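Local coordinates for YjbQ family protein (Aeropyrum pernix, PDB 2P6H) that is of unknown function but belongs to the YjbQ (UPF0047) family and forms a three-copy assembly in the crystal, at the interface of chains A and B. Residues are numbered along the deposited sequence; one frame, centred on the assembly and turned at random. Chains: chain A/B, Hypothetical protein.

Contact 1: the interface of chains A and B. Residues chain A 41-44, 90, 95-96; chain B 50-51, 97, 112.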
ATOM      1  N   VAL A  41      11.504  -0.012  -3.027  1.00 25.12           N
ATOM      2  CA  VAL A  41      12.256  -0.425  -4.188  1.00 25.41           C
ATOM      3  C   VAL A  41      11.970   0.559  -5.344  1.00 25.77           C
ATOM      4  O   VAL A  41      10.863   1.054  -5.514  1.00 26.74           O
ATOM      5  CB  VAL A  41      11.906  -1.917  -4.507  1.00 25.03           C
ATOM      6  CG1 VAL A  41      11.838  -2.726  -3.214  1.00 24.98           C
ATOM      7  CG2 VAL A  41      10.571  -1.999  -5.223  1.00 24.17           C
ATOM      8  N   PRO A  42      13.018   0.928  -6.077  1.00 26.18           N
ATOM      9  CA  PRO A  42      12.899   1.862  -7.184  1.00 25.80           C
ATOM     10  C   PRO A  42      12.448   1.170  -8.489  1.00 25.55           C
ATOM     11  O   PRO A  42      12.511   1.744  -9.568  1.00 26.20           O
ATOM     12  CB  PRO A  42      14.299   2.409  -7.368  1.00 26.36           C
ATOM     13  CG  PRO A  42      15.175   1.187  -7.147  1.00 27.14           C
ATOM     14  CD  PRO A  42      14.422   0.558  -5.897  1.00 25.37           C
ATOM     15  N   HIS A  43      11.970  -0.064  -8.370  1.00 23.51           N
ATOM     16  CA  HIS A  43      11.558  -0.824  -9.556  1.00 24.40           C
ATOM     17  C   HIS A  43      10.053  -0.784  -9.815  1.00 23.46           C
ATOM     18  O   HIS A  43       9.265  -0.821  -8.874  1.00 22.88           O
ATOM     19  CB  HIS A  43      12.004  -2.286  -9.416  1.00 22.79           C
ATOM     20  CG  HIS A  43      13.459  -2.450  -9.089  1.00 25.03           C
ATOM     21  ND1 HIS A  43      14.465  -2.006  -9.921  1.00 25.43           N
ATOM     22  CD2 HIS A  43      14.074  -3.005  -8.017  1.00 24.54           C
ATOM     23  CE1 HIS A  43      15.637  -2.279  -9.375  1.00 24.84           C
ATOM     24  NE2 HIS A  43      15.428  -2.883  -8.218  1.00 26.34           N
ATOM     25  N   THR A  44       9.672  -0.707 -11.090  1.00 22.70           N
ATOM     26  CA  THR A  44       8.266  -0.699 -11.482  1.00 22.07           C
ATOM     27  C   THR A  44       7.795  -2.128 -11.808  1.00 22.70           C
ATOM     28  O   THR A  44       6.613  -2.346 -12.049  1.00 22.40           O
ATOM     29  CB  THR A  44       8.013   0.160 -12.749  1.00 23.76           C
ATOM     30  OG1 THR A  44       8.712  -0.415 -13.862  1.00 23.90           O
ATOM     31  CG2 THR A  44       8.477   1.597 -12.541  1.00 20.91           C
ATOM     32  N   ASN A  90       2.998  -4.945  -9.381  1.00 20.87           N
ATOM     33  CA  ASN A  90       3.570  -3.857  -8.594  1.00 21.31           C
ATOM     34  C   ASN A  90       2.507  -2.862  -8.160  1.00 22.14           C
ATOM     35  O   ASN A  90       2.518  -2.370  -7.055  1.00 23.11           O
ATOM     36  CB  ASN A  90       4.662  -3.142  -9.407  1.00 21.22           C
ATOM     37  CG  ASN A  90       5.112  -1.848  -8.748  1.00 20.71           C
ATOM     38  OD1 ASN A  90       6.207  -1.740  -8.213  1.00 24.05           O
ATOM     39  ND2 ASN A  90       4.244  -0.824  -8.814  1.00 19.65           N
ATOM     40  N   ASP A  95       5.279  -0.545  -3.700  1.00 25.08           N
ATOM     41  CA  ASP A  95       6.736  -0.514  -3.768  1.00 27.45           C
ATOM     42  C   ASP A  95       7.421   0.067  -2.538  1.00 26.29           C
ATOM     43  O   ASP A  95       8.634   0.278  -2.547  1.00 25.60           O
ATOM     44  CB  ASP A  95       7.181   0.261  -5.009  1.00 30.67           C
ATOM     45  CG  ASP A  95       6.370   1.509  -5.220  1.00 34.43           C
ATOM     46  OD1 ASP A  95       5.876   2.066  -4.218  1.00 36.34           O
ATOM     47  OD2 ASP A  95       6.227   1.936  -6.382  1.00 40.27           O
ATOM     48  N   SER A  96       6.657   0.349  -1.490  1.00 25.91           N
ATOM     49  CA  SER A  96       7.288   0.862  -0.278  1.00 28.13           C
ATOM     50  C   SER A  96       6.437   0.536   0.947  1.00 28.31           C
ATOM     51  O   SER A  96       5.219   0.437   0.880  1.00 28.61           O
ATOM     52  CB  SER A  96       7.480   2.386  -0.406  1.00 28.70           C
ATOM     53  OG  SER A  96       6.290   3.050   0.020  1.00 32.28           O
TER
ATOM     54  N   VAL B  50       2.483   4.035  -8.015  1.00 22.77           N
ATOM     55  CA  VAL B  50       3.759   4.414  -8.599  1.00 22.81           C
ATOM     56  C   VAL B  50       4.190   3.374  -9.578  1.00 22.57           C
ATOM     57  O   VAL B  50       4.349   2.204  -9.255  1.00 19.85           O
ATOM     58  CB  VAL B  50       4.823   4.449  -7.522  1.00 24.13           C
ATOM     59  CG1 VAL B  50       6.192   4.692  -8.155  1.00 22.88           C
ATOM     60  CG2 VAL B  50       4.522   5.561  -6.534  1.00 23.85           C
ATOM     61  N   ASN B  51       4.334   3.791 -10.831  1.00 22.85           N
ATOM     62  CA  ASN B  51       4.807   2.878 -11.863  1.00 22.57           C
ATOM     63  C   ASN B  51       5.167   3.661 -13.119  1.00 23.37           C
ATOM     64  O   ASN B  51       5.330   4.874 -13.100  1.00 22.61           O
ATOM     65  CB  ASN B  51       3.692   1.861 -12.169  1.00 21.55           C
ATOM     66  CG  ASN B  51       4.281   0.516 -12.555  1.00 21.54           C
ATOM     67  OD1 ASN B  51       4.643   0.273 -13.703  1.00 19.82           O
ATOM     68  ND2 ASN B  51       4.363  -0.377 -11.554  1.00 19.89           N
ATOM     69  N   ARG B  97       1.111   7.318  -0.703  1.00 26.34           N
ATOM     70  CA  ARG B  97       2.455   6.804  -0.972  1.00 25.57           C
ATOM     71  C   ARG B  97       3.486   7.668  -0.277  1.00 24.80           C
ATOM     72  O   ARG B  97       3.422   8.890  -0.301  1.00 24.89           O
ATOM     73  CB  ARG B  97       2.689   6.825  -2.493  1.00 25.30           C
ATOM     74  CG  ARG B  97       4.166   6.614  -2.883  1.00 30.36           C
ATOM     75  CD  ARG B  97       4.728   5.254  -2.423  1.00 33.44           C
ATOM     76  NE  ARG B  97       5.422   4.556  -3.526  1.00 36.61           N
ATOM     77  CZ  ARG B  97       6.734   4.827  -3.791  1.00 38.32           C
ATOM     78  NH1 ARG B  97       7.427   5.700  -3.062  1.00 38.97           N
ATOM     79  NH2 ARG B  97       7.316   4.220  -4.822  1.00 39.59           N
ATOM     80  N   GLN B 112       9.980   5.096 -12.496  1.00 24.05           N
ATOM     81  CA  GLN B 112       8.829   5.277 -11.611  1.00 24.27           C
ATOM     82  C   GLN B 112       8.225   6.667 -11.733  1.00 24.82           C
ATOM     83  O   GLN B 112       8.939   7.670 -11.789  1.00 23.31           O
ATOM     84  CB  GLN B 112       9.220   5.042 -10.146  1.00 22.09           C
ATOM     85  CG  GLN B 112       9.642   3.611  -9.833  1.00 22.50           C
ATOM     86  CD  GLN B 112       9.918   3.386  -8.349  1.00 24.84           C
ATOM     87  OE1 GLN B 112      10.524   4.226  -7.680  1.00 21.66           O
ATOM     88  NE2 GLN B 112       9.483   2.238  -7.837  1.00 22.95           N
TER
HETATM   89  O   HOH W   1       6.927   1.212  -8.679  1.00 27.02           O
HETATM   90  O   HOH W   2       3.441   2.467  -4.659  1.00 46.63           O
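B:Gln112 reaches from a loop of chain B into the loop A:Val41 to A:Thr44. This is a polar, water-bridged part of the contact between two copies of a YjbQ family protein. CB starts the chain, with CG beside the backbone N and anti to the carbonyl carbon (chi1 -65°). CG lies 3.6 Å from the methyl CG2 of A:Thr44, as the two side chains run past each other in opposite directions. Beyond CG the chain is extended. CD packs against the A:Pro42 backbone, 3.5 Å from its CA, and OE1 lies near the same carbon. The tip, NE2, donates to A:Val41 O at 3.0 Å, tilted slightly from that carbonyl plane. Its bond to A:His43 O is weak. It also meets water 1, which touches A:His43 O, A:Asn90 OD1, A:Asp95 OD2 and B:Val50 O as well. An alanine here would probably leave A:Val41 O without its donor, take a partner from water 1 and open a gap beside A:Pro42.

B:Asn51 ND2 donates to A:Thr44 O at 3.0 Å, in the carbonyl plane and on a lone pair. The A:Asn90 amide stands 74° from that of B:Asn51. The two ND2 atoms of A:Asn90 and B:Asn51 are modelled 2.8 Å apart, so the flip of one amide is doubtful. The A:Asn90 ND2 bond to B:Val50 O is weak.

A:Asp95 crosses B:Arg97 at about a right angle and forms a salt bridge, OD1 to NE 2.6 Å. OD1 sits off the guanidinium plane and the N-H groups point away from it, so its pairing is ionic and the fine geometry is doubtful. OD2 lies in plane at the guanidinium edge and takes a hydrogen bond from B:Arg97 NH2. A:Ser96 CB covers one face, offset toward the rim. Water 2 joins the pair, 3.1 Å from B:Arg97 NE and 2.5 Å from A:Asp95 OD1.

Contact 2: the interface of chains A and B. Residues chain A 38, 96, 98; chain B 36, 97-98.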
ATOM      1  N   VAL A  38      11.759   3.271   6.290  1.00 29.18           N
ATOM      2  CA  VAL A  38      11.030   3.109   5.030  1.00 27.61           C
ATOM      3  C   VAL A  38      11.817   2.188   4.153  1.00 27.34           C
ATOM      4  O   VAL A  38      12.988   2.403   3.875  1.00 27.06           O
ATOM      5  CB  VAL A  38      10.859   4.448   4.278  1.00 26.64           C
ATOM      6  CG1 VAL A  38      10.065   4.224   2.992  1.00 27.58           C
ATOM      7  CG2 VAL A  38      10.122   5.445   5.152  1.00 27.43           C
ATOM      8  N   SER A  96       6.657   0.349  -1.490  1.00 25.91           N
ATOM      9  CA  SER A  96       7.288   0.862  -0.278  1.00 28.13           C
ATOM     10  C   SER A  96       6.437   0.536   0.947  1.00 28.31           C
ATOM     11  O   SER A  96       5.219   0.437   0.880  1.00 28.61           O
ATOM     12  CB  SER A  96       7.480   2.386  -0.406  1.00 28.70           C
ATOM     13  OG  SER A  96       6.290   3.050   0.020  1.00 32.28           O
ATOM     14  N   VAL A  98       6.255   1.358   5.307  1.00 24.99           N
ATOM     15  CA  VAL A  98       6.742   2.109   6.453  1.00 25.29           C
ATOM     16  C   VAL A  98       6.629   1.191   7.655  1.00 26.04           C
ATOM     17  O   VAL A  98       5.612   0.573   7.888  1.00 25.11           O
ATOM     18  CB  VAL A  98       5.879   3.372   6.674  1.00 27.34           C
ATOM     19  CG1 VAL A  98       6.381   4.102   7.926  1.00 25.66           C
ATOM     20  CG2 VAL A  98       5.960   4.309   5.481  1.00 27.09           C
TER
ATOM     21  N   LEU B  36      10.660  13.225   3.998  1.00 31.60           N
ATOM     22  CA  LEU B  36       9.695  12.354   3.341  1.00 31.71           C
ATOM     23  C   LEU B  36       8.586  13.179   2.732  1.00 30.67           C
ATOM     24  O   LEU B  36       8.186  14.215   3.248  1.00 31.38           O
ATOM     25  CB  LEU B  36       8.970  11.489   4.365  1.00 31.02           C
ATOM     26  CG  LEU B  36       9.797  10.493   5.152  1.00 33.94           C
ATOM     27  CD1 LEU B  36       8.865   9.900   6.218  1.00 34.54           C
ATOM     28  CD2 LEU B  36      10.308   9.309   4.334  1.00 33.51           C
ATOM     29  N   ARG B  97       1.111   7.318  -0.703  1.00 26.34           N
ATOM     30  CA  ARG B  97       2.455   6.804  -0.972  1.00 25.57           C
ATOM     31  C   ARG B  97       3.486   7.668  -0.277  1.00 24.80           C
ATOM     32  O   ARG B  97       3.422   8.890  -0.301  1.00 24.89           O
ATOM     33  CB  ARG B  97       2.689   6.825  -2.493  1.00 25.30           C
ATOM     34  CG  ARG B  97       4.166   6.614  -2.883  1.00 30.36           C
ATOM     35  CD  ARG B  97       4.728   5.254  -2.423  1.00 33.44           C
ATOM     36  NE  ARG B  97       5.422   4.556  -3.526  1.00 36.61           N
ATOM     37  CZ  ARG B  97       6.734   4.827  -3.791  1.00 38.32           C
ATOM     38  NH1 ARG B  97       7.427   5.700  -3.062  1.00 38.97           N
ATOM     39  NH2 ARG B  97       7.316   4.220  -4.822  1.00 39.59           N
ATOM     40  N   VAL B  98       4.445   7.017   0.360  1.00 24.99           N
ATOM     41  CA  VAL B  98       5.515   7.753   1.015  1.00 25.29           C
ATOM     42  C   VAL B  98       6.725   7.664   0.105  1.00 26.04           C
ATOM     43  O   VAL B  98       7.090   6.606  -0.363  1.00 25.11           O
ATOM     44  CB  VAL B  98       5.842   7.117   2.386  1.00 27.34           C
ATOM     45  CG1 VAL B  98       7.015   7.877   3.017  1.00 25.66           C
ATOM     46  CG2 VAL B  98       4.645   7.179   3.320  1.00 27.09           C
TER
HETATM   47  O   HOH W   3       4.372   4.304   1.050  1.00 32.84           O
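The same first torsion, chi1 177°, is found in A:Val98 and B:Val98, the two valines that meet here. It sets CG1 anti to the backbone N and leaves CG2 beside it, and the CG2 methyls of A:Val98 and B:Val98 come together at 3.8 Å, with A:Val98 CG2 lying against the flank of B:Val98. The two side chains cross at about a right angle. In this YjbQ (UPF0047) family protein both valines belong to strand 96-102 of their own chain. The contact is therefore strand to strand through side chains, between two copies of one protein. A:Val98 CG2 also lies 4.2 Å from B:Val98 CB.

A second apolar touch lies further along, on strand 35-40 of each chain. A:Val38 CG2 approaches B:Leu36 CD2 at 4.0 Å. These side chains slide past each other in opposite directions. Different residues of the same strand are used by the two copies, in keeping with an interface that is not an exact two-fold. Both are van der Waals contacts between branched side chains, made through their methyl groups.

The polar groups do not bond directly across the contact. A:Ser96 OG points toward B:Val98 but stays 3.7 Å from its carbonyl O. Water 3 makes the connection instead. It lies 2.5 Å from A:Ser96 OG and 2.8 Å from the backbone B:Val98 N, and the N-H of B:Val98 points nearly straight at it, with 161° at H. The water thus gives the backbone amide a partner and ties the serine to the neighbouring strand.

The carbonyl of B:Val98 is met from within its own chain. B:Arg97 NH1 donates to B:Val98 O at 2.9 Å. The donor sits above the carbonyl plane, 39° out of it, and not on a lone pair. This bond is likely to steady the guanidinium, whose long chain bends at chi2 and chi3 to come back over the next residue's carbonyl.

The C-alpha centres of contact 1 and contact 2 are about 10 Å apart. They share A:Ser96 and B:Arg97, so strand 96-102 of each chain serves both. In chain A, strand 35-40 supplies contact 2 and runs straight into the loop that supplies contact 1. Contact 1 is polar and wet. Contact 2 is sparser and mostly apolar. B:Arg97 couples them, since its side chain reaches a carboxylate of chain A in contact 1 and a carbonyl of its own chain in contact 2. The deposited assembly holds three copies, and the two patches may together orient neighbours in such a trimer.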